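Local coordinates for protein putative short-chain dehydrogenase/reductase (Burkholderia xenovorans, PDB 5IZ4) that binds adenosine diphosphate in a Rossmann-type nucleotide pocket and probably acts as a nicotinamide-dependent oxidoreductase of the short-chain dehydrogenase/reductase family, at residues T20-G25 with A29-F34; V41-F46 with D52-V57; R126-G131 with I171-S176; N157-A162 with G178-L183; R225-E228 with R234-R237. All coordinates share one frame; numbering follows the deposited sequence.

Contact 1: residues T20-G25 with A29-F34; sequences TGSASG and ATALRF. With ADP (adenosine-5'-diphosphate), chain B.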
# COMPACT_ATOMS: atom_id res chain seq x y z
N THR A 20 2.44 -5.86 27.49
CA THR A 20 1.04 -5.97 27.89
C THR A 20 0.41 -7.17 27.20
O THR A 20 0.95 -7.71 26.24
CB THR A 20 0.23 -4.71 27.56
OG1 THR A 20 0.11 -4.55 26.14
CG2 THR A 20 0.85 -3.46 28.19
N GLY A 21 -0.74 -7.60 27.72
CA GLY A 21 -1.33 -8.82 27.20
C GLY A 21 -0.44 -10.02 27.41
O GLY A 21 -0.47 -10.96 26.61
N SER A 22 0.35 -10.02 28.49
CA SER A 22 1.41 -11.00 28.65
C SER A 22 0.95 -12.29 29.29
O SER A 22 1.76 -13.22 29.43
CB SER A 22 2.55 -10.41 29.49
OG SER A 22 3.71 -11.23 29.39
N ALA A 23 -0.33 -12.40 29.67
CA ALA A 23 -0.80 -13.61 30.34
C ALA A 23 -0.98 -14.79 29.39
O ALA A 23 -1.07 -15.93 29.86
CB ALA A 23 -2.13 -13.33 31.04
N SER A 24 -1.05 -14.55 28.08
CA SER A 24 -1.40 -15.62 27.16
C SER A 24 -0.99 -15.21 25.75
O SER A 24 -0.56 -14.08 25.51
CB SER A 24 -2.89 -15.93 27.20
OG SER A 24 -3.64 -14.77 26.89
N GLY A 25 -1.13 -16.17 24.84
CA GLY A 25 -1.00 -15.90 23.41
C GLY A 25 0.33 -15.26 23.05
O GLY A 25 1.40 -15.65 23.54
N ALA A 29 4.18 -15.52 24.73
CA ALA A 29 5.31 -16.00 23.95
C ALA A 29 6.41 -14.95 23.83
O ALA A 29 7.60 -15.28 23.78
CB ALA A 29 4.84 -16.43 22.56
N THR A 30 6.02 -13.67 23.78
CA THR A 30 7.00 -12.60 23.63
C THR A 30 7.77 -12.38 24.93
O THR A 30 8.99 -12.18 24.90
CB THR A 30 6.32 -11.32 23.16
OG1 THR A 30 5.69 -11.55 21.90
CG2 THR A 30 7.34 -10.19 23.01
N ALA A 31 7.09 -12.41 26.08
CA ALA A 31 7.81 -12.35 27.34
C ALA A 31 8.86 -13.45 27.41
O ALA A 31 10.01 -13.20 27.79
CB ALA A 31 6.82 -12.47 28.51
N LEU A 32 8.49 -14.67 27.01
CA LEU A 32 9.43 -15.78 27.06
C LEU A 32 10.63 -15.54 26.14
O LEU A 32 11.78 -15.79 26.53
CB LEU A 32 8.72 -17.08 26.69
CG LEU A 32 9.55 -18.36 26.83
CD1 LEU A 32 10.16 -18.47 28.23
CD2 LEU A 32 8.72 -19.59 26.51
N ARG A 33 10.38 -15.05 24.93
CA ARG A 33 11.47 -14.85 23.98
C ARG A 33 12.45 -13.79 24.48
O ARG A 33 13.67 -13.96 24.35
CB ARG A 33 10.92 -14.44 22.61
CG ARG A 33 12.02 -14.24 21.56
CD ARG A 33 12.79 -15.53 21.37
NE ARG A 33 13.91 -15.42 20.44
CZ ARG A 33 15.14 -15.04 20.79
NH1 ARG A 33 15.39 -14.69 22.04
NH2 ARG A 33 16.11 -14.99 19.89
N PHE A 34 11.94 -12.70 25.06
CA PHE A 34 12.85 -11.72 25.64
C PHE A 34 13.58 -12.29 26.85
O PHE A 34 14.77 -12.03 27.04
CB PHE A 34 12.09 -10.43 26.00
CG PHE A 34 11.94 -9.47 24.83
CD1 PHE A 34 10.97 -9.67 23.87
CD2 PHE A 34 12.80 -8.39 24.68
CE1 PHE A 34 10.85 -8.81 22.79
CE2 PHE A 34 12.69 -7.52 23.61
CZ PHE A 34 11.71 -7.73 22.65
PB ADP B . -3.32 -13.07 21.02
O1B ADP B . -3.42 -11.51 21.24
O2B ADP B . -2.12 -13.79 21.70
O3B ADP B . -3.70 -13.61 19.60
PA ADP B . -4.92 -13.28 23.60
O1A ADP B . -6.48 -12.90 23.88
O2A ADP B . -4.45 -14.44 24.54
O3A ADP B . -4.78 -13.47 22.04
O5' ADP B . -4.25 -11.85 24.10
C5' ADP B . -5.04 -10.75 24.57
C4' ADP B . -4.50 -10.44 25.96
O4' ADP B . -4.86 -9.05 26.36
C3' ADP B . -5.06 -11.35 27.08
O3' ADP B . -4.11 -11.61 28.07
C2' ADP B . -6.18 -10.44 27.65
O2' ADP B . -6.44 -10.89 28.98
C1' ADP B . -5.48 -9.09 27.63
N9 ADP B . -6.44 -7.98 27.77
C8 ADP B . -7.76 -7.88 27.30
N7 ADP B . -8.29 -6.72 27.63
C5 ADP B . -7.31 -6.05 28.33
C6 ADP B . -7.28 -4.80 28.93
N6 ADP B . -8.37 -4.00 28.88
N1 ADP B . -6.16 -4.40 29.54
C2 ADP B . -5.10 -5.22 29.58
N3 ADP B . -5.05 -6.43 29.05
C4 ADP B . -6.16 -6.82 28.42
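G25 and A29 meet backbone to backbone: A29 N donates to G25 O over 3.0 Å, with an N-H...O angle of 167°, a backbone bond of i to i+4 spacing where the loop passes into helix 25-36. The loop is the glycine-rich nucleotide-binding motif of the SDR Rossmann fold, T-G-x-x-x-G-x-G, following strand 16-20. A type I turn from G21 to S24 reverses the chain. G21 and G25 both have positive phi, and their bare CA atoms let ADP in close; G21 CA lies 3.6 Å from O4' of the ribose.

The side-chain part of the contact is small. S22 carries OG opposite its backbone N across chi1 (-166°), which lays the hydroxyl against the methyl of A31, OG to CB 3.5 Å. I43 touches the same serine. This OG is buried without a hydrogen-bonding partner, whereas the backbone of S22 bonds to G44 of the adjacent strand. The methyl of A29 also touches P238 and A242 of helix 238-250. S24 faces the nucleotide instead: with chi1 at 58° its OG makes a short bond to ADP O2A, 2.5 Å as modelled, and accepts a weak bond from O3' at 3.4 Å.

Contact 2: residues V41-F46 with D52-V57; sequences VAIGNF and DAASTV. With ADP (adenosine-5'-diphosphate), chain B.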
# COMPACT_ATOMS: atom_id res chain seq x y z
N VAL A 41 11.95 -8.85 32.17
CA VAL A 41 10.64 -8.73 31.56
C VAL A 41 9.63 -8.26 32.61
O VAL A 41 9.59 -8.80 33.72
CB VAL A 41 10.19 -10.04 30.88
CG1 VAL A 41 11.10 -10.32 29.69
CG2 VAL A 41 10.23 -11.21 31.86
N ALA A 42 8.87 -7.22 32.26
CA ALA A 42 7.73 -6.77 33.05
C ALA A 42 6.49 -7.38 32.42
O ALA A 42 6.10 -7.02 31.30
CB ALA A 42 7.66 -5.25 33.09
N ILE A 43 5.88 -8.33 33.12
CA ILE A 43 4.82 -9.17 32.59
C ILE A 43 3.49 -8.51 32.90
O ILE A 43 3.06 -8.44 34.06
CB ILE A 43 4.91 -10.59 33.17
CG1 ILE A 43 6.13 -11.31 32.58
CG2 ILE A 43 3.65 -11.40 32.90
CD1 ILE A 43 6.59 -12.47 33.42
N GLY A 44 2.82 -8.00 31.86
CA GLY A 44 1.57 -7.31 32.07
C GLY A 44 0.39 -8.24 32.13
O GLY A 44 -0.00 -8.83 31.12
N ASN A 45 -0.18 -8.39 33.32
CA ASN A 45 -1.37 -9.18 33.55
C ASN A 45 -2.60 -8.28 33.48
O ASN A 45 -2.56 -7.12 33.87
CB ASN A 45 -1.30 -9.87 34.92
CG ASN A 45 -2.53 -10.69 35.22
OD1 ASN A 45 -2.82 -11.65 34.52
ND2 ASN A 45 -3.26 -10.31 36.26
N PHE A 46 -3.71 -8.85 33.00
CA PHE A 46 -4.96 -8.09 32.91
C PHE A 46 -5.62 -7.95 34.29
O PHE A 46 -5.60 -6.88 34.90
CB PHE A 46 -5.91 -8.73 31.89
CG PHE A 46 -7.21 -7.98 31.68
CD1 PHE A 46 -7.33 -6.64 32.03
CD2 PHE A 46 -8.32 -8.63 31.14
CE1 PHE A 46 -8.54 -5.96 31.84
CE2 PHE A 46 -9.52 -7.96 30.96
CZ PHE A 46 -9.63 -6.63 31.31
N ASP A 52 -3.47 -16.45 37.04
CA ASP A 52 -2.83 -17.76 37.10
C ASP A 52 -1.99 -18.01 35.85
O ASP A 52 -0.86 -18.51 35.94
CB ASP A 52 -3.86 -18.87 37.26
CG ASP A 52 -4.29 -19.04 38.70
OD1 ASP A 52 -3.86 -18.24 39.56
OD2 ASP A 52 -5.08 -19.98 38.97
N ALA A 53 -2.53 -17.67 34.68
CA ALA A 53 -1.76 -17.80 33.45
C ALA A 53 -0.51 -16.93 33.49
O ALA A 53 0.58 -17.36 33.10
CB ALA A 53 -2.63 -17.45 32.24
N ALA A 54 -0.66 -15.69 33.97
CA ALA A 54 0.49 -14.78 34.07
C ALA A 54 1.57 -15.35 34.97
O ALA A 54 2.77 -15.21 34.68
CB ALA A 54 0.02 -13.42 34.59
N SER A 55 1.17 -15.99 36.07
CA SER A 55 2.14 -16.55 37.00
C SER A 55 2.91 -17.71 36.37
O SER A 55 4.10 -17.89 36.65
CB SER A 55 1.44 -17.02 38.27
OG SER A 55 0.80 -15.92 38.90
N THR A 56 2.24 -18.49 35.52
CA THR A 56 2.93 -19.54 34.78
C THR A 56 3.92 -18.94 33.79
O THR A 56 5.05 -19.43 33.66
CB THR A 56 1.92 -20.43 34.07
OG1 THR A 56 1.04 -21.01 35.04
CG2 THR A 56 2.62 -21.54 33.29
N VAL A 57 3.50 -17.89 33.07
CA VAL A 57 4.42 -17.18 32.18
C VAL A 57 5.64 -16.69 32.95
O VAL A 57 6.78 -16.85 32.50
CB VAL A 57 3.70 -16.02 31.47
CG1 VAL A 57 4.70 -15.16 30.66
CG2 VAL A 57 2.60 -16.56 30.56
PB ADP B . -3.32 -13.07 21.02
O1B ADP B . -3.42 -11.51 21.24
O2B ADP B . -2.12 -13.79 21.70
O3B ADP B . -3.70 -13.61 19.60
PA ADP B . -4.92 -13.28 23.60
O1A ADP B . -6.48 -12.90 23.88
O2A ADP B . -4.45 -14.44 24.54
O3A ADP B . -4.78 -13.47 22.04
O5' ADP B . -4.25 -11.85 24.10
C5' ADP B . -5.04 -10.75 24.57
C4' ADP B . -4.50 -10.44 25.96
O4' ADP B . -4.86 -9.05 26.36
C3' ADP B . -5.06 -11.35 27.08
O3' ADP B . -4.11 -11.61 28.07
C2' ADP B . -6.18 -10.44 27.65
O2' ADP B . -6.44 -10.89 28.98
C1' ADP B . -5.48 -9.09 27.63
N9 ADP B . -6.44 -7.98 27.77
C8 ADP B . -7.76 -7.88 27.30
N7 ADP B . -8.29 -6.72 27.63
C5 ADP B . -7.31 -6.05 28.33
C6 ADP B . -7.28 -4.80 28.93
N6 ADP B . -8.37 -4.00 28.88
N1 ADP B . -6.16 -4.40 29.54
C2 ADP B . -5.10 -5.22 29.58
N3 ADP B . -5.05 -6.43 29.05
C4 ADP B . -6.16 -6.82 28.42
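N45 places CG anti to its backbone N (chi1 179°), and this swings the amide out from the strand until OD1 rests on the methyl of A54, OD1 to CB 3.3 Å. The pair belongs to the Rossmann beta-alpha-beta unit of strand 40-45, helix 51-63 and strand 68-72, in which the helix runs back across the strand; the segment axes are 8.8 Å apart and nearly antiparallel at 165°.

The amide is tied down on both branches by residues beyond the two segments. OD1 bonds to T50 OG1, and ND2 is shared between D47 O and D72 OD1, an arrangement that should fix its rotation. Two residues earlier on the strand the contact is mainly apolar. I43 spreads two branches over the helix: CD1 approaches V57 CG1 at 4.3 Å, and CG2 approaches A54 CB at 4.5 Å. V57 also leans on A28 and A31, so three elements share this layer.

Where the strand ends, F46 takes the same anti torsion (chi1 -177°) but sends its ring away from the helix to the nucleotide. Adenine lies almost parallel over one face of that ring, with ADP C5 3.6 Å above its centre and F46 CE1 3.4 Å from ADP C6.

Contact 3: residues R126-G131 with I171-S176; sequences RVNLIG and IAYAAS. With ADP (adenosine-5'-diphosphate), chain B.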
# COMPACT_ATOMS: atom_id res chain seq x y z
N ARG A 126 -11.33 0.80 22.89
CA ARG A 126 -10.78 1.23 24.16
C ARG A 126 -9.53 0.44 24.52
O ARG A 126 -8.56 1.00 25.02
CB ARG A 126 -11.86 1.09 25.24
CG ARG A 126 -11.39 0.99 26.66
CD ARG A 126 -10.98 2.33 27.26
NE ARG A 126 -11.93 3.43 27.05
CZ ARG A 126 -11.69 4.66 27.48
NH1 ARG A 126 -10.57 4.91 28.16
NH2 ARG A 126 -12.55 5.65 27.25
N VAL A 127 -9.52 -0.87 24.23
CA VAL A 127 -8.33 -1.68 24.51
C VAL A 127 -7.33 -1.58 23.38
O VAL A 127 -6.13 -1.37 23.59
CB VAL A 127 -8.72 -3.15 24.76
CG1 VAL A 127 -7.48 -3.94 25.17
CG2 VAL A 127 -9.85 -3.27 25.79
N ASN A 128 -7.80 -1.75 22.14
CA ASN A 128 -6.88 -1.99 21.05
C ASN A 128 -6.18 -0.73 20.60
O ASN A 128 -5.03 -0.79 20.13
CB ASN A 128 -7.63 -2.63 19.86
CG ASN A 128 -8.15 -4.01 20.18
OD1 ASN A 128 -7.97 -4.52 21.29
ND2 ASN A 128 -8.80 -4.63 19.21
N LEU A 129 -6.84 0.43 20.73
CA LEU A 129 -6.26 1.66 20.22
C LEU A 129 -5.97 2.64 21.35
O LEU A 129 -4.82 3.04 21.52
CB LEU A 129 -7.19 2.30 19.16
CG LEU A 129 -6.65 3.48 18.35
CD1 LEU A 129 -6.58 4.78 19.17
CD2 LEU A 129 -5.29 3.13 17.74
N ILE A 130 -6.99 3.05 22.11
CA ILE A 130 -6.76 4.00 23.20
C ILE A 130 -5.80 3.40 24.21
O ILE A 130 -4.83 4.04 24.64
CB ILE A 130 -8.09 4.41 23.85
CG1 ILE A 130 -8.95 5.15 22.83
CG2 ILE A 130 -7.79 5.28 25.08
CD1 ILE A 130 -10.34 5.53 23.30
N GLY A 131 -6.05 2.14 24.61
CA GLY A 131 -5.19 1.51 25.60
C GLY A 131 -3.76 1.36 25.11
O GLY A 131 -2.80 1.56 25.87
N ILE A 171 -16.12 -6.38 12.38
CA ILE A 171 -15.79 -5.12 11.72
C ILE A 171 -15.29 -4.10 12.73
O ILE A 171 -14.48 -3.23 12.39
CB ILE A 171 -17.01 -4.62 10.92
CG1 ILE A 171 -16.58 -3.53 9.93
CG2 ILE A 171 -18.13 -4.12 11.85
CD1 ILE A 171 -17.74 -2.96 9.10
N ALA A 172 -15.75 -4.18 13.99
CA ALA A 172 -15.22 -3.29 15.03
C ALA A 172 -13.76 -3.61 15.33
O ALA A 172 -12.95 -2.71 15.57
CB ALA A 172 -16.06 -3.38 16.30
N TYR A 173 -13.41 -4.90 15.32
CA TYR A 173 -12.02 -5.29 15.51
C TYR A 173 -11.17 -4.81 14.34
O TYR A 173 -10.10 -4.22 14.53
CB TYR A 173 -11.94 -6.81 15.66
CG TYR A 173 -10.55 -7.37 15.83
CD1 TYR A 173 -9.95 -7.42 17.09
CD2 TYR A 173 -9.84 -7.86 14.74
CE1 TYR A 173 -8.68 -7.95 17.25
CE2 TYR A 173 -8.57 -8.39 14.89
CZ TYR A 173 -7.99 -8.43 16.15
OH TYR A 173 -6.73 -8.95 16.31
N ALA A 174 -11.64 -5.04 13.12
CA ALA A 174 -10.86 -4.62 11.95
C ALA A 174 -10.63 -3.11 11.98
O ALA A 174 -9.50 -2.65 11.74
CB ALA A 174 -11.58 -5.04 10.68
N ALA A 175 -11.68 -2.34 12.26
CA ALA A 175 -11.54 -0.89 12.32
C ALA A 175 -10.50 -0.49 13.36
O ALA A 175 -9.66 0.38 13.11
CB ALA A 175 -12.88 -0.24 12.64
N SER A 176 -10.53 -1.13 14.54
CA SER A 176 -9.60 -0.74 15.59
C SER A 176 -8.17 -1.02 15.18
O SER A 176 -7.26 -0.28 15.55
CB SER A 176 -9.94 -1.45 16.92
OG SER A 176 -9.55 -2.82 16.87
PB ADP B . -3.32 -13.07 21.02
O1B ADP B . -3.42 -11.51 21.24
O2B ADP B . -2.12 -13.79 21.70
O3B ADP B . -3.70 -13.61 19.60
PA ADP B . -4.92 -13.28 23.60
O1A ADP B . -6.48 -12.90 23.88
O2A ADP B . -4.45 -14.44 24.54
O3A ADP B . -4.78 -13.47 22.04
O5' ADP B . -4.25 -11.85 24.10
C5' ADP B . -5.04 -10.75 24.57
C4' ADP B . -4.50 -10.44 25.96
O4' ADP B . -4.86 -9.05 26.36
C3' ADP B . -5.06 -11.35 27.08
O3' ADP B . -4.11 -11.61 28.07
C2' ADP B . -6.18 -10.44 27.65
O2' ADP B . -6.44 -10.89 28.98
C1' ADP B . -5.48 -9.09 27.63
N9 ADP B . -6.44 -7.98 27.77
C8 ADP B . -7.76 -7.88 27.30
N7 ADP B . -8.29 -6.72 27.63
C5 ADP B . -7.31 -6.05 28.33
C6 ADP B . -7.28 -4.80 28.93
N6 ADP B . -8.37 -4.00 28.88
N1 ADP B . -6.16 -4.40 29.54
C2 ADP B . -5.10 -5.22 29.58
N3 ADP B . -5.05 -6.43 29.05
C4 ADP B . -6.16 -6.82 28.42
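N128 and Y173 meet at about a right angle, the amide plane of one standing 88° to the ring plane of the other. The nitrogen end of the amide makes the approach, obliquely, with ND2 3.7 Å from Y173 CD1. The same ND2 gives a hydrogen bond to S176 OG at 3.1 Å, close to straight, and the acceptor lies nearly in the amide plane. S176 holds its hydroxyl between its own backbone N and carbonyl carbon (chi1 75°), from where OG can both receive N128 and donate to Y173 O at 2.8 Å, one turn back in its helix. The other end of the amide, OD1, bonds to T104 N, so the asparagine is bonded through both its oxygen and its nitrogen and its plane has little freedom to turn.

N128 and Y173, with S160 and K177, fall where classical SDR enzymes carry their Asn-Ser-Tyr-Lys tetrad, Y173 opening the Y-x-x-x-K pattern; the geometry is consistent with that role. The two helical segments run nearly parallel, at 15° and 9.7 Å between axes. A wider pi-type turn interrupts the first, with G131 N bonded to R126 O. V127, the residue before N128, turns to ADP and brings CG2 to 3.5 Å from N6 of the adenine. Both helices also meet the second subunit: R126 forms salt bridges with D118 and E122 of that subunit, L129 packs on its F121, and A175 on its Y125.

Contact 4: residues N157-A162 with G178-L183; sequences NVSSLA and GAVNTL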
# COMPACT_ATOMS: atom_id res chain seq x y z
N ASN A 157 3.74 -2.84 18.20
CA ASN A 157 2.29 -2.90 18.35
C ASN A 157 1.77 -4.14 17.65
O ASN A 157 2.05 -4.35 16.47
CB ASN A 157 1.64 -1.65 17.73
CG ASN A 157 2.07 -0.38 18.42
OD1 ASN A 157 2.33 -0.38 19.63
ND2 ASN A 157 2.15 0.71 17.67
N VAL A 158 1.01 -4.97 18.36
CA VAL A 158 0.45 -6.16 17.73
C VAL A 158 -0.87 -5.74 17.10
O VAL A 158 -1.89 -5.56 17.78
CB VAL A 158 0.26 -7.31 18.72
CG1 VAL A 158 -0.33 -8.52 17.97
CG2 VAL A 158 1.58 -7.66 19.35
N SER A 159 -0.85 -5.56 15.78
CA SER A 159 -2.07 -5.27 15.05
C SER A 159 -2.63 -6.58 14.51
O SER A 159 -2.59 -7.60 15.21
CB SER A 159 -1.76 -4.25 13.95
OG SER A 159 -2.94 -3.84 13.28
N SER A 160 -3.13 -6.59 13.27
CA SER A 160 -3.74 -7.79 12.71
C SER A 160 -3.86 -7.63 11.21
O SER A 160 -4.04 -6.52 10.71
CB SER A 160 -5.13 -8.06 13.31
OG SER A 160 -5.78 -9.16 12.66
N LEU A 161 -3.77 -8.77 10.50
CA LEU A 161 -4.19 -8.80 9.10
C LEU A 161 -5.54 -8.11 8.91
O LEU A 161 -5.77 -7.45 7.88
CB LEU A 161 -4.27 -10.25 8.63
CG LEU A 161 -4.81 -10.49 7.22
CD1 LEU A 161 -3.95 -9.77 6.21
CD2 LEU A 161 -4.86 -11.99 6.92
N ALA A 162 -6.43 -8.23 9.89
CA ALA A 162 -7.74 -7.58 9.79
C ALA A 162 -7.62 -6.08 9.57
O ALA A 162 -8.47 -5.49 8.90
CB ALA A 162 -8.57 -7.86 11.05
N GLY A 178 -7.05 -1.07 11.94
CA GLY A 178 -6.68 -0.04 10.98
C GLY A 178 -6.21 1.22 11.69
O GLY A 178 -5.25 1.87 11.26
N ALA A 179 -6.88 1.58 12.78
CA ALA A 179 -6.44 2.73 13.57
C ALA A 179 -5.06 2.48 14.18
O ALA A 179 -4.23 3.39 14.24
CB ALA A 179 -7.46 3.03 14.67
N VAL A 180 -4.81 1.25 14.66
CA VAL A 180 -3.49 0.93 15.21
C VAL A 180 -2.42 1.12 14.15
O VAL A 180 -1.34 1.68 14.42
CB VAL A 180 -3.47 -0.50 15.78
CG1 VAL A 180 -2.03 -0.92 16.10
CG2 VAL A 180 -4.33 -0.60 17.05
N ASN A 181 -2.69 0.68 12.92
CA ASN A 181 -1.72 0.84 11.84
C ASN A 181 -1.38 2.31 11.61
O ASN A 181 -0.20 2.68 11.51
CB ASN A 181 -2.25 0.18 10.57
CG ASN A 181 -2.40 -1.32 10.71
OD1 ASN A 181 -1.88 -1.91 11.66
ND2 ASN A 181 -3.08 -1.95 9.76
N THR A 182 -2.40 3.17 11.53
CA THR A 182 -2.15 4.59 11.32
C THR A 182 -1.48 5.22 12.53
O THR A 182 -0.59 6.07 12.39
CB THR A 182 -3.46 5.31 11.01
OG1 THR A 182 -4.05 4.74 9.84
CG2 THR A 182 -3.22 6.80 10.79
N LEU A 183 -1.94 4.86 13.73
CA LEU A 183 -1.34 5.39 14.95
C LEU A 183 0.15 5.07 15.00
O LEU A 183 0.96 5.89 15.43
CB LEU A 183 -2.05 4.81 16.18
CG LEU A 183 -1.68 5.44 17.52
CD1 LEU A 183 -2.77 6.43 17.96
CD2 LEU A 183 -1.51 4.36 18.58
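S159 reaches helix 171-191 with every atom of its side chain. CB comes first, 4.0 Å from V180 CG1 and also close to the amide oxygen of N181. Beyond it OG, set anti to the serine's backbone N (chi1 -175°), donates to N181 OD1 at 2.7 Å. The donor does not lie flat with the amide: the C=O...O angle is 129° and the hydroxyl stands 33° off the carbonyl plane. K177 O, within the helix, lies near enough for a weak bond to the same OG, which would have to share or compete for the one proton.

V180 CG1 wedges between two residues of the 157-162 segment, touching N157 CB at 4.1 Å as well as S159. It is here that strand 153-158 of the parallel Rossmann sheet gives way to the loop carrying the second serine, S160, which probably corresponds to the tetrad serine of classical SDR enzymes. S160 itself is an N-cap: its OG accepts from A162 N at 3.0 Å, a capping bond at the N-terminal end of the short helix 161-165. Before the loop, N157 pins both ends of its amide, OD1 to N100 ND2 and ND2 to T184 OG1, the first joining it to the neighbouring strand. V158 O accepts from K177 NZ, a further tie between strand and helix. The same helix also meets the second subunit, T182 OG1 bonding G163 O there.

Contact 5: residues R225-E228 with R234-R237; sequences RMTE and RVSR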
# COMPACT_ATOMS: atom_id res chain seq x y z
N ARG A 225 -9.06 -26.16 8.51
CA ARG A 225 -9.67 -25.17 7.63
C ARG A 225 -8.78 -23.93 7.49
O ARG A 225 -8.70 -23.34 6.41
CB ARG A 225 -11.05 -24.77 8.16
N MET A 226 -8.12 -23.53 8.58
CA MET A 226 -7.17 -22.43 8.49
C MET A 226 -5.98 -22.79 7.62
O MET A 226 -5.49 -21.96 6.84
CB MET A 226 -6.71 -22.02 9.89
CG MET A 226 -7.80 -21.49 10.82
SD MET A 226 -7.12 -20.98 12.42
CE MET A 226 -8.60 -20.49 13.29
N THR A 227 -5.49 -24.04 7.72
CA THR A 227 -4.26 -24.40 7.01
C THR A 227 -4.50 -24.47 5.51
O THR A 227 -3.67 -24.00 4.72
CB THR A 227 -3.71 -25.73 7.52
OG1 THR A 227 -4.64 -26.77 7.26
CG2 THR A 227 -3.43 -25.66 9.02
N GLU A 228 -5.63 -25.05 5.08
CA GLU A 228 -5.86 -25.23 3.65
C GLU A 228 -6.04 -23.90 2.93
O GLU A 228 -5.60 -23.76 1.79
CB GLU A 228 -7.06 -26.13 3.42
CG GLU A 228 -6.77 -27.58 3.73
CD GLU A 228 -5.56 -28.09 2.97
OE1 GLU A 228 -5.57 -28.01 1.72
OE2 GLU A 228 -4.60 -28.55 3.62
N ARG A 234 -0.31 -23.71 6.44
CA ARG A 234 0.02 -23.78 7.86
C ARG A 234 -0.68 -22.64 8.57
O ARG A 234 -1.19 -21.70 7.94
CB ARG A 234 1.54 -23.68 8.09
CG ARG A 234 2.08 -22.28 7.74
CD ARG A 234 3.60 -22.21 7.76
NE ARG A 234 4.16 -22.52 9.09
CZ ARG A 234 4.29 -21.64 10.08
NH1 ARG A 234 3.89 -20.38 9.93
NH2 ARG A 234 4.82 -22.02 11.23
N VAL A 235 -0.68 -22.71 9.90
CA VAL A 235 -1.03 -21.58 10.75
C VAL A 235 0.20 -21.19 11.56
O VAL A 235 1.15 -21.96 11.71
CB VAL A 235 -2.22 -21.90 11.68
CG1 VAL A 235 -3.41 -22.30 10.85
CG2 VAL A 235 -1.84 -23.02 12.65
N SER A 236 0.17 -19.98 12.11
CA SER A 236 1.26 -19.52 12.96
C SER A 236 1.03 -19.95 14.40
O SER A 236 -0.10 -20.10 14.86
CB SER A 236 1.39 -17.99 12.92
OG SER A 236 1.85 -17.55 11.66
N ARG A 237 2.12 -20.15 15.12
CA ARG A 237 2.06 -20.30 16.56
C ARG A 237 2.59 -19.02 17.20
O ARG A 237 3.31 -18.25 16.57
CB ARG A 237 2.86 -21.52 17.02
CG ARG A 237 2.12 -22.82 16.70
CD ARG A 237 2.95 -24.06 16.95
NE ARG A 237 2.82 -24.55 18.32
CZ ARG A 237 1.82 -25.33 18.74
NH1 ARG A 237 0.85 -25.69 17.90
NH2 ARG A 237 1.78 -25.74 20.00
O HOH W 1 -3.19 -19.78 8.05
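V235 presses on the end of helix 222-229 with one methyl. Its CG1, set anti to the carbonyl carbon (chi1 -58°), comes within 3.4 Å of M226 CB, closer than ordinary carbon-carbon packing, and within 3.8 Å of T227 CG2, the side chains of V235 and T227 crossing at a slant. T227 is turned to suit: with chi1 at 63° its OG1 bends back along its own helix to bond S224 O, which leaves CG2 as the branch that faces the loop. The tight part centres on V235 CG1, with T227 CG2 also resting near R234 CA.

The remainder is slack. T227 O and R234 N, 3.8 Å from each other, are too far apart for a hydrogen bond, and no direct hydrogen bond crosses the contact. A water bridges the two backbones, donating to R234 O at 2.8 Å and only weakly to M226 O at 3.4 Å. M226 itself runs out extended beyond CG, away from V235 and toward M204. R234 likewise leaves the contact, its guanidinium paired with E240 and N264.

In the fold, helix 222-229 follows the unmodelled residues 209-220, a region that in SDR enzymes is often a mobile substrate-binding lobe. The loop 234-237 leads from that helix into helix 238-250, whose E240 receives R234, R237 N and S236 OG. S236 is bonded by its backbone to M204 and D206, just past strand 195-202, and packs on A254 of the third subunit, as R234 does on P253 there.

Contacts 1 and 2 adjoin along the chain and share one nucleotide: the glycine loop meets its diphosphate, the strand end its adenine, and they touch where the loop lies against the strand. Contacts 3 and 4 touch through helix 171-191 and face the second subunit as well; both rely on hydroxyl-amide hydrogen bonds, where contact 2 is methyl packing and contact 1 a backbone bond. Contacts 2 and 4 reach the same sheet from opposite sides of the chain's centre. Contact 5 stands apart, the one surface contact, about 21 Å centre to centre from contact 4, loosely packed and water-bridged; the other four range from partly to fully buried.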